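Long-range contacts in 3-deoxy-manno-octulosonate cytidylyltransferase (Escherichia coli, PDB 1H7E), which catalyses the transfer of a cytidylyl group from CTP to 3-deoxy-manno-octulosonate (KDO), giving CMP-KDO and diphosphate, and so activates this eight-carbon sugar for lipopolysaccharide synthesis: residues 137-142 with 169-174; 141-146 with 157-162; 152-157 with 196-201. One frame throughout, in Å; residues are numbered along the deposited sequence.

How the interactions relate
The three contacts meet around the antiparallel hairpin of strands 141-144 and 150-154. Interaction 1 sets its first strand against strand 169-179 of the mixed sheet, interaction 2 packs the loop that follows the hairpin back on strand 141-144, and interaction 3 ties the second strand to the end of helix 193-198. The centres of interactions 1 and 2 lie about 10 Å apart, those of 1 and 3 about 9 Å. K141 belongs to interactions 1 and 2 and reaches interaction 3, its NZ 2.8 Å from R155 O; Y169 OH bonds to P159 O at 2.7 Å, and one water serves interactions 1 and 2. Interactions 2 and 3 touch the second subunit. The structure is the apo-enzyme.

Interaction 1: residues 137-142 with 169-174; sequences PSTVKV and YLKHVG
T139 and K171 cross at about a right angle, the methyl CG2 of the threonine resting 3.8 Å from CG of the lysine. The K171 chain is extended beyond CG, which gives the methyl a stretch of methylenes to lie across. V140 and H172 instead run side by side and point the same way, with V140 CG1 4.1 Å from H172 CB. The imidazole nitrogens have their partners elsewhere, ND1 with L125 O and NE2 with Y176 OH. At the other end V142 and L170 cross obliquely; with chi1 at 58°, CG1 of the valine sits between its own backbone N and carbonyl carbon and comes 3.9 Å from L170 CB. T139, V140 and V142 are beta-branched, which suits extended chain. K141 bends at chi2 and chi3, and its NZ bonds to T139 O at 2.7 Å as well as to A134 O and R155 O, carbonyl dipoles that would probably favour the charged form of this buried lysine. Between the backbones, K141 and K171 form a single beta bridge, although the touching parts run 101° apart. H172 N gives a nearly straight bond of 2.8 Å to V140 O, V142 N a longer one of 3.2 Å to L170 O, and a water links V140 N with H172 O. With aliphatic groups flanking these bonds, the join depends mostly on backbone and little on side-chain polarity.

Interaction 2: residues 141-146 with 157-162; sequences KVVVNT and PIPYPR
V143 and I158 make the main apolar contact, V143 CG2 lying against both CG1 and CD1 of the isoleucine, each 3.8 Å away. I158 holds CG1 between its backbone N and carbonyl carbon (chi1 52°), where this one methylene touches both V143 CG2 and, at 4.0 Å, CB of K141. V143 CG2 also reaches CD of P159 at 4.0 Å, so a single methyl meets both residues of the cis I158-P159 peptide. Further along, the aliphatic part of K141 is used: its CE lies 4.1 Å from P157 CA, and the methylenes of a long side chain thus cover the loop. V143 and K141, two apart on one strand, both point toward the loop, while the strand's backbone pairs with 150-154. The topology is a beta hairpin, 141-144 with 150-154, whose outgoing chain folds back over its first strand. Polar contact across the two segments passes through a water that lies 2.8 Å from V142 O and 2.8 Å from I158 O. It is the same water that accepts from L170 N, and it has more acceptors within reach than protons to give, so its two carbonyl bonds need not both be made at once. Contacts with the second subunit complete the surroundings: P159 packs on Y152 of that subunit, V143 on its P194, and P157 O accepts from its S156 OG.

Interaction 3: residues 152-157 with 196-201; sequences YFSRSP and QAESLE
The carboxylate oxygen OE2 of E198 is gripped by S154 OG at 2.7 Å and by Y152 OH at 2.8 Å. The serine uses the syn lone pair, while the tyrosine, meeting the glutamate tip to tip, comes from the anti side and 33° out of the carboxylate plane. A third donor to OE2 is the backbone N of Y160 of the second subunit. The other oxygen, OE1, takes R155 N at 2.9 Å through its syn lone pair. An alanine in place of E198 would probably leave Y152 OH, S154 OG and R155 N without this acceptor and open a gap between strand and helix end. R155 and E198 slide past each other in opposite directions, so that the guanidinium passes by the carboxylate and binds backbone. The R155 chain is extended from CG to NE; NE lies 2.8 Å from E198 O, nearly in line with the C=O bond, and NH2 is 3.1 Å from S199 O, above that carbonyl's plane. An arginine fits here because two N-H groups at one edge can serve carbonyls at the end of helix 193-198. L200 covers a guanidinium face, CD2 3.6 Å from NH2, and its CD1 lies 3.8 Å from the buried F153 O, which has no hydrogen-bond partner. Where the chain leaves strand 150-154, S154 OG also accepts from S156 N at 3.0 Å, the signature of an ST turn.

Interaction 1: residues 137-142 with 169-174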
ATOM      1  N   PRO A 137      -5.326  11.627  11.775  1.00 20.91           N
ATOM      2  CA  PRO A 137      -4.257  10.626  11.869  1.00 19.62           C
ATOM      3  C   PRO A 137      -4.555   9.522  12.868  1.00 19.69           C
ATOM      4  O   PRO A 137      -3.904   8.483  12.846  1.00 19.26           O
ATOM      5  CB  PRO A 137      -3.026  11.458  12.230  1.00 19.29           C
ATOM      6  CG  PRO A 137      -3.613  12.652  12.950  1.00 23.48           C
ATOM      7  CD  PRO A 137      -4.827  12.970  12.125  1.00 23.93           C
ATOM      8  N   SER A 138      -5.577   9.727  13.701  1.00 21.14           N
ATOM      9  CA  SER A 138      -6.003   8.720  14.684  1.00 23.79           C
ATOM     10  C   SER A 138      -6.879   7.649  14.011  1.00 21.41           C
ATOM     11  O   SER A 138      -7.186   6.621  14.611  1.00 21.02           O
ATOM     12  CB  SER A 138      -6.753   9.376  15.857  1.00 24.63           C
ATOM     13  OG  SER A 138      -7.891  10.099  15.403  1.00 32.46           O
ATOM     14  N   THR A 139      -7.290   7.912  12.770  1.00 19.13           N
ATOM     15  CA  THR A 139      -8.084   6.971  11.983  1.00 16.95           C
ATOM     16  C   THR A 139      -7.130   6.339  10.979  1.00 15.73           C
ATOM     17  O   THR A 139      -6.392   7.050  10.305  1.00 17.66           O
ATOM     18  CB  THR A 139      -9.231   7.687  11.254  1.00 19.06           C
ATOM     19  OG1 THR A 139     -10.198   8.079  12.228  1.00 23.99           O
ATOM     20  CG2 THR A 139      -9.921   6.777  10.249  1.00 19.20           C
ATOM     21  N   VAL A 140      -7.114   5.004  10.926  1.00 11.73           N
ATOM     22  CA  VAL A 140      -6.228   4.278  10.025  1.00  9.32           C
ATOM     23  C   VAL A 140      -6.979   3.982   8.731  1.00 10.35           C
ATOM     24  O   VAL A 140      -8.090   3.456   8.763  1.00 11.98           O
ATOM     25  CB  VAL A 140      -5.718   2.948  10.698  1.00  8.42           C
ATOM     26  CG1 VAL A 140      -4.751   2.193   9.786  1.00  3.30           C
ATOM     27  CG2 VAL A 140      -5.052   3.282  12.023  1.00  7.50           C
ATOM     28  N   LYS A 141      -6.400   4.407   7.606  1.00  9.20           N
ATOM     29  CA  LYS A 141      -6.988   4.181   6.294  1.00  9.16           C
ATOM     30  C   LYS A 141      -6.343   2.952   5.663  1.00  9.43           C
ATOM     31  O   LYS A 141      -5.198   2.592   5.981  1.00 12.78           O
ATOM     32  CB  LYS A 141      -6.763   5.405   5.373  1.00  6.85           C
ATOM     33  CG  LYS A 141      -7.745   6.579   5.588  1.00  6.98           C
ATOM     34  CD  LYS A 141      -7.600   7.292   6.923  1.00  6.76           C
ATOM     35  CE  LYS A 141      -6.208   7.889   7.159  1.00  7.20           C
ATOM     36  NZ  LYS A 141      -6.196   8.841   8.328  1.00  9.68           N
ATOM     37  N   VAL A 142      -7.093   2.290   4.795  1.00  7.57           N
ATOM     38  CA  VAL A 142      -6.577   1.161   4.070  1.00  5.34           C
ATOM     39  C   VAL A 142      -7.023   1.296   2.605  1.00  7.42           C
ATOM     40  O   VAL A 142      -8.089   1.838   2.322  1.00  8.76           O
ATOM     41  CB  VAL A 142      -7.051  -0.206   4.687  1.00  9.42           C
ATOM     42  CG1 VAL A 142      -8.586  -0.296   4.730  1.00 10.51           C
ATOM     43  CG2 VAL A 142      -6.461  -1.385   3.902  1.00  6.41           C
ATOM     44  N   TYR A 169     -12.754   6.548   0.689  1.00 10.81           N
ATOM     45  CA  TYR A 169     -11.948   6.168   1.840  1.00 10.28           C
ATOM     46  C   TYR A 169     -12.527   5.012   2.645  1.00 12.09           C
ATOM     47  O   TYR A 169     -13.750   4.868   2.754  1.00  8.81           O
ATOM     48  CB  TYR A 169     -11.745   7.379   2.762  1.00  8.55           C
ATOM     49  CG  TYR A 169     -10.923   8.455   2.098  1.00 10.25           C
ATOM     50  CD1 TYR A 169      -9.538   8.351   2.064  1.00  9.69           C
ATOM     51  CD2 TYR A 169     -11.534   9.507   1.396  1.00 10.83           C
ATOM     52  CE1 TYR A 169      -8.763   9.251   1.339  1.00 12.97           C
ATOM     53  CE2 TYR A 169     -10.767  10.418   0.661  1.00 10.33           C
ATOM     54  CZ  TYR A 169      -9.384  10.278   0.642  1.00 13.42           C
ATOM     55  OH  TYR A 169      -8.591  11.142  -0.069  1.00 14.29           O
ATOM     56  N   LEU A 170     -11.621   4.182   3.168  1.00 10.69           N
ATOM     57  CA  LEU A 170     -11.980   3.034   4.003  1.00  9.57           C
ATOM     58  C   LEU A 170     -11.237   3.130   5.312  1.00  9.45           C
ATOM     59  O   LEU A 170     -10.031   3.325   5.330  1.00 10.12           O
ATOM     60  CB  LEU A 170     -11.591   1.710   3.335  1.00  7.20           C
ATOM     61  CG  LEU A 170     -12.341   1.310   2.070  1.00 11.18           C
ATOM     62  CD1 LEU A 170     -11.653   0.127   1.387  1.00 11.66           C
ATOM     63  CD2 LEU A 170     -13.806   0.993   2.412  1.00 10.70           C
ATOM     64  N   LYS A 171     -11.975   3.045   6.409  1.00  8.27           N
ATOM     65  CA  LYS A 171     -11.381   3.051   7.725  1.00  9.56           C
ATOM     66  C   LYS A 171     -11.138   1.579   8.143  1.00 12.30           C
ATOM     67  O   LYS A 171     -12.013   0.711   7.985  1.00 10.60           O
ATOM     68  CB  LYS A 171     -12.325   3.689   8.730  1.00 11.95           C
ATOM     69  CG  LYS A 171     -11.867   3.537  10.171  1.00 16.61           C
ATOM     70  CD  LYS A 171     -12.880   4.144  11.125  1.00 24.22           C
ATOM     71  CE  LYS A 171     -12.364   4.098  12.545  1.00 30.86           C
ATOM     72  NZ  LYS A 171     -13.159   4.995  13.425  1.00 37.12           N
ATOM     73  N   HIS A 172      -9.956   1.321   8.696  1.00 10.72           N
ATOM     74  CA  HIS A 172      -9.601  -0.008   9.165  1.00 10.92           C
ATOM     75  C   HIS A 172     -10.232  -0.221  10.554  1.00 12.97           C
ATOM     76  O   HIS A 172     -10.137   0.655  11.424  1.00 10.98           O
ATOM     77  CB  HIS A 172      -8.080  -0.127   9.242  1.00 11.28           C
ATOM     78  CG  HIS A 172      -7.599  -1.392   9.886  1.00 14.10           C
ATOM     79  ND1 HIS A 172      -8.120  -2.633   9.582  1.00 15.52           N
ATOM     80  CD2 HIS A 172      -6.663  -1.600  10.840  1.00 11.82           C
ATOM     81  CE1 HIS A 172      -7.526  -3.552  10.323  1.00 12.96           C
ATOM     82  NE2 HIS A 172      -6.637  -2.951  11.094  1.00 16.87           N
ATOM     83  N   VAL A 173     -10.931  -1.351  10.715  1.00 11.10           N
ATOM     84  CA  VAL A 173     -11.572  -1.746  11.987  1.00 13.15           C
ATOM     85  C   VAL A 173     -10.647  -2.825  12.564  1.00 14.45           C
ATOM     86  O   VAL A 173     -10.507  -3.896  11.972  1.00 14.12           O
ATOM     87  CB  VAL A 173     -13.003  -2.341  11.745  1.00 16.72           C
ATOM     88  CG1 VAL A 173     -13.598  -2.850  13.071  1.00 17.25           C
ATOM     89  CG2 VAL A 173     -13.921  -1.271  11.138  1.00 15.59           C
ATOM     90  N   GLY A 174     -10.045  -2.522  13.714  1.00 15.43           N
ATOM     91  CA  GLY A 174      -9.062  -3.377  14.372  1.00 18.83           C
ATOM     92  C   GLY A 174      -9.370  -4.758  14.917  1.00 19.12           C
ATOM     93  O   GLY A 174      -8.904  -5.102  16.004  1.00 19.45           O
TER
HETATM   94  O   HOH W   1      -8.995   3.223  12.544  1.00 17.72           O
HETATM   95  O   HOH W   2      -8.881   4.491   2.139  1.00 11.13           O

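Interaction 2: residues 141-146 with 157-162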
ATOM      1  N   LYS A 141      -6.400   4.407   7.606  1.00  9.20           N
ATOM      2  CA  LYS A 141      -6.988   4.181   6.294  1.00  9.16           C
ATOM      3  C   LYS A 141      -6.343   2.952   5.663  1.00  9.43           C
ATOM      4  O   LYS A 141      -5.198   2.592   5.981  1.00 12.78           O
ATOM      5  CB  LYS A 141      -6.763   5.405   5.373  1.00  6.85           C
ATOM      6  CG  LYS A 141      -7.745   6.579   5.588  1.00  6.98           C
ATOM      7  CD  LYS A 141      -7.600   7.292   6.923  1.00  6.76           C
ATOM      8  CE  LYS A 141      -6.208   7.889   7.159  1.00  7.20           C
ATOM      9  NZ  LYS A 141      -6.196   8.841   8.328  1.00  9.68           N
ATOM     10  N   VAL A 142      -7.093   2.290   4.795  1.00  7.57           N
ATOM     11  CA  VAL A 142      -6.577   1.161   4.070  1.00  5.34           C
ATOM     12  C   VAL A 142      -7.023   1.296   2.605  1.00  7.42           C
ATOM     13  O   VAL A 142      -8.089   1.838   2.322  1.00  8.76           O
ATOM     14  CB  VAL A 142      -7.051  -0.206   4.687  1.00  9.42           C
ATOM     15  CG1 VAL A 142      -8.586  -0.296   4.730  1.00 10.51           C
ATOM     16  CG2 VAL A 142      -6.461  -1.385   3.902  1.00  6.41           C
ATOM     17  N   VAL A 143      -6.170   0.858   1.684  1.00  7.97           N
ATOM     18  CA  VAL A 143      -6.477   0.839   0.261  1.00  7.73           C
ATOM     19  C   VAL A 143      -6.352  -0.632  -0.130  1.00  8.36           C
ATOM     20  O   VAL A 143      -5.378  -1.277   0.265  1.00  8.65           O
ATOM     21  CB  VAL A 143      -5.472   1.687  -0.549  1.00  9.63           C
ATOM     22  CG1 VAL A 143      -5.721   1.474  -2.052  1.00 15.08           C
ATOM     23  CG2 VAL A 143      -5.668   3.156  -0.207  1.00 12.46           C
ATOM     24  N   VAL A 144      -7.300  -1.142  -0.918  1.00  8.04           N
ATOM     25  CA  VAL A 144      -7.314  -2.553  -1.313  1.00  8.72           C
ATOM     26  C   VAL A 144      -7.335  -2.769  -2.815  1.00  9.10           C
ATOM     27  O   VAL A 144      -7.679  -1.861  -3.556  1.00 10.10           O
ATOM     28  CB  VAL A 144      -8.561  -3.293  -0.694  1.00 12.73           C
ATOM     29  CG1 VAL A 144      -8.613  -3.107   0.842  1.00 10.22           C
ATOM     30  CG2 VAL A 144      -9.849  -2.777  -1.323  1.00 11.22           C
ATOM     31  N   ASN A 145      -6.947  -3.962  -3.251  1.00  6.98           N
ATOM     32  CA  ASN A 145      -6.944  -4.339  -4.674  1.00 10.34           C
ATOM     33  C   ASN A 145      -8.276  -5.038  -5.047  1.00 11.50           C
ATOM     34  O   ASN A 145      -9.187  -5.064  -4.211  1.00 11.51           O
ATOM     35  CB  ASN A 145      -5.692  -5.183  -5.042  1.00 10.72           C
ATOM     36  CG  ASN A 145      -5.677  -6.580  -4.415  1.00 11.76           C
ATOM     37  OD1 ASN A 145      -6.655  -7.045  -3.843  1.00 12.20           O
ATOM     38  ND2 ASN A 145      -4.538  -7.241  -4.514  1.00 15.69           N
ATOM     39  N   THR A 146      -8.421  -5.568  -6.276  1.00 12.36           N
ATOM     40  CA  THR A 146      -9.688  -6.230  -6.676  1.00 18.60           C
ATOM     41  C   THR A 146     -10.103  -7.456  -5.855  1.00 19.02           C
ATOM     42  O   THR A 146     -11.287  -7.780  -5.786  1.00 22.02           O
ATOM     43  CB  THR A 146      -9.761  -6.623  -8.190  1.00 19.15           C
ATOM     44  OG1 THR A 146      -8.623  -7.419  -8.566  1.00 25.58           O
ATOM     45  CG2 THR A 146      -9.836  -5.401  -9.047  1.00 25.63           C
ATOM     46  N   PRO A 157      -3.935  10.325   4.645  1.00 14.40           N
ATOM     47  CA  PRO A 157      -5.117  10.046   3.837  1.00 13.31           C
ATOM     48  C   PRO A 157      -4.685   9.382   2.524  1.00 14.48           C
ATOM     49  O   PRO A 157      -3.943   9.966   1.732  1.00 14.44           O
ATOM     50  CB  PRO A 157      -5.707  11.442   3.581  1.00 15.84           C
ATOM     51  CG  PRO A 157      -5.195  12.257   4.719  1.00 18.46           C
ATOM     52  CD  PRO A 157      -3.770  11.773   4.864  1.00 14.36           C
ATOM     53  N   ILE A 158      -5.072   8.122   2.341  1.00 11.32           N
ATOM     54  CA  ILE A 158      -4.781   7.408   1.100  1.00 11.01           C
ATOM     55  C   ILE A 158      -6.136   6.822   0.648  1.00  9.56           C
ATOM     56  O   ILE A 158      -6.887   6.305   1.464  1.00 12.90           O
ATOM     57  CB  ILE A 158      -3.694   6.270   1.272  1.00  8.44           C
ATOM     58  CG1 ILE A 158      -4.057   5.322   2.419  1.00  8.93           C
ATOM     59  CG2 ILE A 158      -2.293   6.878   1.488  1.00  7.17           C
ATOM     60  CD1 ILE A 158      -3.150   4.077   2.448  1.00  9.18           C
ATOM     61  N   PRO A 159      -6.468   6.901  -0.649  1.00 10.35           N
ATOM     62  CA  PRO A 159      -5.648   7.500  -1.706  1.00  9.39           C
ATOM     63  C   PRO A 159      -5.580   9.031  -1.585  1.00 11.79           C
ATOM     64  O   PRO A 159      -6.478   9.670  -1.008  1.00 13.94           O
ATOM     65  CB  PRO A 159      -6.379   7.066  -2.977  1.00 11.17           C
ATOM     66  CG  PRO A 159      -7.817   7.075  -2.549  1.00 11.08           C
ATOM     67  CD  PRO A 159      -7.739   6.387  -1.195  1.00 11.40           C
ATOM     68  N   TYR A 160      -4.474   9.608  -2.046  1.00  9.25           N
ATOM     69  CA  TYR A 160      -4.325  11.059  -2.020  1.00 10.96           C
ATOM     70  C   TYR A 160      -5.435  11.631  -2.920  1.00  9.79           C
ATOM     71  O   TYR A 160      -5.667  11.120  -4.021  1.00 11.05           O
ATOM     72  CB  TYR A 160      -2.940  11.452  -2.550  1.00 10.91           C
ATOM     73  CG  TYR A 160      -2.758  12.950  -2.615  1.00 13.17           C
ATOM     74  CD1 TYR A 160      -2.350  13.668  -1.495  1.00 12.07           C
ATOM     75  CD2 TYR A 160      -3.038  13.652  -3.791  1.00 14.43           C
ATOM     76  CE1 TYR A 160      -2.227  15.063  -1.546  1.00 16.32           C
ATOM     77  CE2 TYR A 160      -2.920  15.034  -3.849  1.00 16.64           C
ATOM     78  CZ  TYR A 160      -2.518  15.729  -2.728  1.00 16.69           C
ATOM     79  OH  TYR A 160      -2.424  17.099  -2.778  1.00 23.31           O
ATOM     80  N   PRO A 161      -6.110  12.711  -2.489  1.00 12.18           N
ATOM     81  CA  PRO A 161      -7.180  13.246  -3.344  1.00 13.41           C
ATOM     82  C   PRO A 161      -6.744  14.227  -4.453  1.00 15.72           C
ATOM     83  O   PRO A 161      -7.033  15.421  -4.368  1.00 18.14           O
ATOM     84  CB  PRO A 161      -8.094  13.917  -2.329  1.00 12.21           C
ATOM     85  CG  PRO A 161      -7.118  14.522  -1.377  1.00 11.78           C
ATOM     86  CD  PRO A 161      -5.996  13.488  -1.243  1.00 10.00           C
ATOM     87  N   ARG A 162      -6.031  13.735  -5.461  1.00 14.74           N
ATOM     88  CA  ARG A 162      -5.595  14.589  -6.581  1.00 16.41           C
ATOM     89  C   ARG A 162      -6.882  14.985  -7.338  1.00 16.71           C
ATOM     90  O   ARG A 162      -7.099  16.164  -7.627  1.00 15.66           O
ATOM     91  CB  ARG A 162      -4.599  13.836  -7.464  1.00 15.82           C
ATOM     92  CG  ARG A 162      -4.277  14.499  -8.797  1.00 25.77           C
ATOM     93  CD  ARG A 162      -3.587  15.805  -8.607  1.00 34.67           C
ATOM     94  NE  ARG A 162      -2.421  15.852  -9.471  1.00 44.17           N
ATOM     95  CZ  ARG A 162      -1.243  16.352  -9.113  1.00 46.97           C
ATOM     96  NH1 ARG A 162      -1.059  16.871  -7.898  1.00 45.12           N
ATOM     97  NH2 ARG A 162      -0.229  16.282  -9.963  1.00 50.39           N
TER
HETATM   98  O   HOH W   2      -8.881   4.491   2.139  1.00 11.13           O

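Interaction 3: residues 152-157 with 196-201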
ATOM      1  N   TYR A 152      -1.874  -1.229   1.487  1.00  6.95           N
ATOM      2  CA  TYR A 152      -1.155  -0.507   2.545  1.00  8.53           C
ATOM      3  C   TYR A 152      -2.167   0.050   3.549  1.00 10.11           C
ATOM      4  O   TYR A 152      -3.352   0.208   3.222  1.00 10.02           O
ATOM      5  CB  TYR A 152      -0.310   0.642   1.916  1.00  7.96           C
ATOM      6  CG  TYR A 152       0.643   1.371   2.862  1.00  7.30           C
ATOM      7  CD1 TYR A 152       1.668   0.686   3.512  1.00  6.89           C
ATOM      8  CD2 TYR A 152       0.501   2.735   3.123  1.00  8.33           C
ATOM      9  CE1 TYR A 152       2.518   1.332   4.398  1.00  6.10           C
ATOM     10  CE2 TYR A 152       1.364   3.395   4.015  1.00  6.05           C
ATOM     11  CZ  TYR A 152       2.364   2.676   4.646  1.00  8.16           C
ATOM     12  OH  TYR A 152       3.201   3.283   5.541  1.00 10.97           O
ATOM     13  N   PHE A 153      -1.702   0.301   4.779  1.00  8.02           N
ATOM     14  CA  PHE A 153      -2.507   0.887   5.865  1.00  8.59           C
ATOM     15  C   PHE A 153      -1.712   2.144   6.249  1.00  8.76           C
ATOM     16  O   PHE A 153      -0.493   2.073   6.386  1.00  7.06           O
ATOM     17  CB  PHE A 153      -2.532   0.001   7.129  1.00  8.14           C
ATOM     18  CG  PHE A 153      -3.279  -1.295   6.977  1.00  6.70           C
ATOM     19  CD1 PHE A 153      -2.648  -2.424   6.438  1.00  9.26           C
ATOM     20  CD2 PHE A 153      -4.605  -1.387   7.386  1.00  8.86           C
ATOM     21  CE1 PHE A 153      -3.329  -3.649   6.295  1.00  8.17           C
ATOM     22  CE2 PHE A 153      -5.310  -2.600   7.256  1.00  9.26           C
ATOM     23  CZ  PHE A 153      -4.668  -3.731   6.707  1.00  7.65           C
ATOM     24  N   SER A 154      -2.387   3.261   6.489  1.00  8.02           N
ATOM     25  CA  SER A 154      -1.676   4.474   6.855  1.00  7.70           C
ATOM     26  C   SER A 154      -2.514   5.457   7.638  1.00  8.61           C
ATOM     27  O   SER A 154      -3.735   5.425   7.564  1.00 10.33           O
ATOM     28  CB  SER A 154      -1.173   5.183   5.588  1.00  8.62           C
ATOM     29  OG  SER A 154      -0.289   6.252   5.917  1.00  9.98           O
ATOM     30  N   ARG A 155      -1.838   6.325   8.395  1.00  9.27           N
ATOM     31  CA  ARG A 155      -2.495   7.398   9.136  1.00  9.15           C
ATOM     32  C   ARG A 155      -2.656   8.562   8.146  1.00  9.70           C
ATOM     33  O   ARG A 155      -3.435   9.467   8.396  1.00 11.86           O
ATOM     34  CB  ARG A 155      -1.662   7.834  10.342  1.00 12.93           C
ATOM     35  CG  ARG A 155      -1.650   6.769  11.459  1.00 11.19           C
ATOM     36  CD  ARG A 155      -0.824   7.200  12.661  1.00 16.45           C
ATOM     37  NE  ARG A 155      -0.681   6.085  13.593  1.00 19.18           N
ATOM     38  CZ  ARG A 155      -1.656   5.622  14.373  1.00 21.79           C
ATOM     39  NH1 ARG A 155      -2.862   6.180  14.365  1.00 16.00           N
ATOM     40  NH2 ARG A 155      -1.450   4.534  15.097  1.00 21.74           N
ATOM     41  N   SER A 156      -1.912   8.526   7.037  1.00  8.67           N
ATOM     42  CA  SER A 156      -2.046   9.564   5.993  1.00  9.13           C
ATOM     43  C   SER A 156      -3.286   9.272   5.165  1.00 13.01           C
ATOM     44  O   SER A 156      -3.665   8.112   4.975  1.00 10.09           O
ATOM     45  CB  SER A 156      -0.887   9.561   4.992  1.00 11.49           C
ATOM     46  OG  SER A 156       0.314  10.043   5.535  1.00 18.47           O
ATOM     47  N   PRO A 157      -3.935  10.325   4.645  1.00 14.40           N
ATOM     48  CA  PRO A 157      -5.117  10.046   3.837  1.00 13.31           C
ATOM     49  C   PRO A 157      -4.685   9.382   2.524  1.00 14.48           C
ATOM     50  O   PRO A 157      -3.943   9.966   1.732  1.00 14.44           O
ATOM     51  CB  PRO A 157      -5.707  11.442   3.581  1.00 15.84           C
ATOM     52  CG  PRO A 157      -5.195  12.257   4.719  1.00 18.46           C
ATOM     53  CD  PRO A 157      -3.770  11.773   4.864  1.00 14.36           C
ATOM     54  N   GLN A 196       7.378   1.163  12.409  1.00  9.66           N
ATOM     55  CA  GLN A 196       7.944   2.072  13.408  1.00 10.95           C
ATOM     56  C   GLN A 196       7.591   3.529  13.174  1.00 12.61           C
ATOM     57  O   GLN A 196       7.344   4.269  14.120  1.00 12.04           O
ATOM     58  CB  GLN A 196       9.454   1.938  13.433  1.00 13.08           C
ATOM     59  CG  GLN A 196       9.912   0.557  13.846  1.00 24.91           C
ATOM     60  CD  GLN A 196      11.420   0.416  13.795  1.00 32.01           C
ATOM     61  OE1 GLN A 196      12.080   0.838  12.831  1.00 35.85           O
ATOM     62  NE2 GLN A 196      11.977  -0.184  14.832  1.00 37.79           N
ATOM     63  N   ALA A 197       7.632   3.945  11.914  1.00 11.53           N
ATOM     64  CA  ALA A 197       7.288   5.315  11.544  1.00  7.47           C
ATOM     65  C   ALA A 197       5.806   5.622  11.814  1.00  8.00           C
ATOM     66  O   ALA A 197       5.473   6.619  12.444  1.00  9.93           O
ATOM     67  CB  ALA A 197       7.654   5.538  10.035  1.00  7.48           C
ATOM     68  N   GLU A 198       4.912   4.735  11.378  1.00  9.74           N
ATOM     69  CA  GLU A 198       3.463   4.933  11.534  1.00  8.82           C
ATOM     70  C   GLU A 198       2.905   4.496  12.878  1.00 11.33           C
ATOM     71  O   GLU A 198       1.817   4.928  13.281  1.00 12.25           O
ATOM     72  CB  GLU A 198       2.716   4.140  10.453  1.00 11.70           C
ATOM     73  CG  GLU A 198       3.044   4.510   8.997  1.00 11.69           C
ATOM     74  CD  GLU A 198       1.853   5.094   8.267  1.00  9.94           C
ATOM     75  OE1 GLU A 198       0.842   5.409   8.927  1.00  8.42           O
ATOM     76  OE2 GLU A 198       1.934   5.249   7.040  1.00  9.55           O
ATOM     77  N   SER A 199       3.632   3.596  13.539  1.00 11.41           N
ATOM     78  CA  SER A 199       3.197   3.015  14.811  1.00 13.14           C
ATOM     79  C   SER A 199       1.930   2.185  14.512  1.00 11.31           C
ATOM     80  O   SER A 199       0.866   2.399  15.093  1.00 13.41           O
ATOM     81  CB  SER A 199       2.935   4.118  15.850  1.00 16.88           C
ATOM     82  OG  SER A 199       2.951   3.592  17.161  1.00 24.24           O
ATOM     83  N   LEU A 200       2.050   1.277  13.543  1.00 10.18           N
ATOM     84  CA  LEU A 200       0.945   0.385  13.117  1.00 10.28           C
ATOM     85  C   LEU A 200       1.532  -1.017  13.038  1.00 12.68           C
ATOM     86  O   LEU A 200       2.278  -1.362  12.108  1.00  8.58           O
ATOM     87  CB  LEU A 200       0.364   0.779  11.743  1.00  9.06           C
ATOM     88  CG  LEU A 200      -0.428   2.090  11.655  1.00 10.04           C
ATOM     89  CD1 LEU A 200      -0.789   2.417  10.182  1.00  9.12           C
ATOM     90  CD2 LEU A 200      -1.669   1.998  12.549  1.00 10.19           C
ATOM     91  N   GLU A 201       1.189  -1.832  14.030  1.00 11.46           N
ATOM     92  CA  GLU A 201       1.725  -3.177  14.110  1.00 14.58           C
ATOM     93  C   GLU A 201       1.441  -4.072  12.924  1.00 10.13           C
ATOM     94  O   GLU A 201       2.286  -4.896  12.559  1.00 11.75           O
ATOM     95  CB  GLU A 201       1.243  -3.864  15.385  1.00 20.17           C
ATOM     96  CG  GLU A 201       2.246  -4.905  15.858  1.00 35.91           C
ATOM     97  CD  GLU A 201       1.751  -5.779  17.008  1.00 44.06           C
ATOM     98  OE1 GLU A 201       0.728  -5.445  17.655  1.00 47.80           O
ATOM     99  OE2 GLU A 201       2.413  -6.816  17.263  1.00 47.84           O
TER